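Local coordinates for D-glycero-alpha-D-manno-heptose 7-phosphate kinase (Campylobacter jejuni subsp. jejuni, PDB 4N3O), which catalyses the ATP-dependent phosphorylation of D-glycero-alpha-D-manno-heptose 7-phosphate at C-1, giving the 1,7-bisphosphate used to build capsule polysaccharide, at the interface of chains A and B. Sequence-based numbering; all coordinates share one arbitrary frame. Chains: chain A/B, Putative D-glycero-D-manno-heptose 7-phosphate kinase.

The interface of chains A and B. Residues chain A 193, 196-197, 200-201; chain B 8, 340-342.
B:Trp340, on the C-terminal strand 338-341, lies against helix 192-200 of the other chain and points its indole N-H at the carboxylate of A:Glu197. B:Trp340 NE1 donates to A:Glu197 OE1 at 2.6 Å in a nearly straight bond (172° at H), within the ring plane. Tryptophan suits this place because it pairs one directed donor with a broad apolar surface. A:Ser196 CB, on a small side chain, sits over one face of the six-membered ring, 3.6 Å from B:Trp340 CH2, in a CH-pi contact; CB of B:Arg8 backs the opposite face.

A:Glu197 has CG anti to its backbone N (chi1 180°) and bends at chi2, which carries the carboxylate to B:Arg8. The guanidinium, nearly coplanar with it, approaches side-on with paired N-H groups: B:Arg8 NE bonds A:Glu197 OE1 and B:Arg8 NH1 bonds A:Glu197 OE2, each at 2.8 Å. Two oxygens let glutamate take this grip and the indole N-H together. A:Arg201 NE forms a salt bridge to A:Glu197 OE2 (3.0 Å); the shared carboxylate probably offsets repulsion between the arginines.

A:Trp193, one helical turn before A:Glu197, meets CB of B:Trp340 through its own CB, and its broad apolar indole extends toward the poorly ordered B:Ile342.

Repeated by two-fold symmetry, the patch combines a salt-bridged network with apolar packing and may help hold the chains together, if this pairing is biological; its centre lies about 26 Å from A:Asp163, the likely catalytic proton acceptor.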
# COMPACT_ATOMS: atom_id res chain seq x y z
N TRP A 193 -5.14 -4.82 -13.60
CA TRP A 193 -3.87 -4.47 -14.20
C TRP A 193 -3.82 -3.02 -14.60
O TRP A 193 -2.74 -2.45 -14.70
CB TRP A 193 -3.52 -5.39 -15.37
CG TRP A 193 -4.35 -5.24 -16.59
CD1 TRP A 193 -5.47 -5.95 -16.93
CD2 TRP A 193 -4.10 -4.33 -17.67
NE1 TRP A 193 -5.94 -5.52 -18.16
CE2 TRP A 193 -5.11 -4.54 -18.63
CE3 TRP A 193 -3.13 -3.37 -17.91
CZ2 TRP A 193 -5.16 -3.81 -19.83
CZ3 TRP A 193 -3.19 -2.62 -19.08
CH2 TRP A 193 -4.20 -2.85 -20.03
N SER A 196 -2.55 -1.40 -11.58
CA SER A 196 -1.16 -1.78 -11.40
C SER A 196 -0.27 -1.03 -12.34
O SER A 196 0.84 -0.64 -11.97
CB SER A 196 -0.98 -3.28 -11.63
OG SER A 196 -1.70 -4.02 -10.67
N GLU A 197 -0.75 -0.82 -13.57
CA GLU A 197 0.03 -0.13 -14.59
C GLU A 197 0.11 1.34 -14.21
O GLU A 197 1.17 1.96 -14.33
CB GLU A 197 -0.59 -0.30 -15.98
CG GLU A 197 0.18 0.41 -17.07
CD GLU A 197 1.58 -0.16 -17.29
OE1 GLU A 197 1.83 -1.31 -16.87
OE2 GLU A 197 2.41 0.53 -17.90
N ALA A 200 2.64 1.67 -11.57
CA ALA A 200 4.01 1.50 -12.12
C ALA A 200 4.51 2.79 -12.78
O ALA A 200 5.72 3.05 -12.80
CB ALA A 200 4.05 0.36 -13.12
N ARG A 201 3.57 3.59 -13.30
CA ARG A 201 3.87 4.85 -13.97
C ARG A 201 3.83 6.06 -13.06
O ARG A 201 3.96 7.16 -13.54
CB ARG A 201 2.76 5.18 -14.97
CG ARG A 201 2.35 4.14 -15.98
CD ARG A 201 3.07 4.24 -17.27
NE ARG A 201 2.35 3.51 -18.29
CZ ARG A 201 2.76 3.40 -19.55
NH1 ARG A 201 2.04 2.70 -20.42
NH2 ARG A 201 3.89 3.99 -19.93
N ARG B 8 5.13 -6.90 -17.52
CA ARG B 8 5.57 -6.41 -16.22
C ARG B 8 5.15 -7.40 -15.20
O ARG B 8 4.14 -8.07 -15.38
CB ARG B 8 4.96 -5.04 -15.83
CG ARG B 8 5.21 -3.90 -16.81
CD ARG B 8 4.95 -2.54 -16.19
NE ARG B 8 4.59 -1.56 -17.21
CZ ARG B 8 5.45 -0.91 -17.99
NH1 ARG B 8 4.99 -0.07 -18.90
NH2 ARG B 8 6.76 -1.09 -17.89
N TRP B 340 1.32 -8.68 -16.20
CA TRP B 340 0.42 -8.14 -17.20
C TRP B 340 1.19 -7.65 -18.40
O TRP B 340 2.37 -7.36 -18.33
CB TRP B 340 -0.45 -7.02 -16.63
CG TRP B 340 0.26 -5.77 -16.20
CD1 TRP B 340 0.40 -4.63 -16.92
CD2 TRP B 340 0.88 -5.52 -14.94
NE1 TRP B 340 1.07 -3.69 -16.19
CE2 TRP B 340 1.38 -4.22 -14.96
CE3 TRP B 340 1.06 -6.28 -13.78
CZ2 TRP B 340 2.06 -3.65 -13.89
CZ3 TRP B 340 1.75 -5.71 -12.71
CH2 TRP B 340 2.24 -4.42 -12.78
N ARG B 341 0.49 -7.58 -19.52
CA ARG B 341 1.07 -7.15 -20.77
C ARG B 341 0.51 -5.79 -21.18
O ARG B 341 -0.66 -5.53 -21.00
CB ARG B 341 0.76 -8.21 -21.83
CG ARG B 341 1.08 -7.83 -23.25
CD ARG B 341 0.91 -9.01 -24.21
NE ARG B 341 2.02 -9.94 -24.08
CZ ARG B 341 2.25 -10.97 -24.90
NH1 ARG B 341 3.31 -11.75 -24.70
NH2 ARG B 341 1.43 -11.20 -25.93
N ILE B 342 1.37 -4.91 -21.69
CA ILE B 342 0.93 -3.60 -22.16
C ILE B 342 1.60 -3.27 -23.49
O ILE B 342 1.07 -2.48 -24.27
CB ILE B 342 1.12 -2.47 -21.11
CG1 ILE B 342 2.57 -2.34 -20.63
CG2 ILE B 342 0.24 -2.72 -19.90
CD1 ILE B 342 3.43 -1.47 -21.52
OXT ILE B 342 2.65 -3.81 -23.84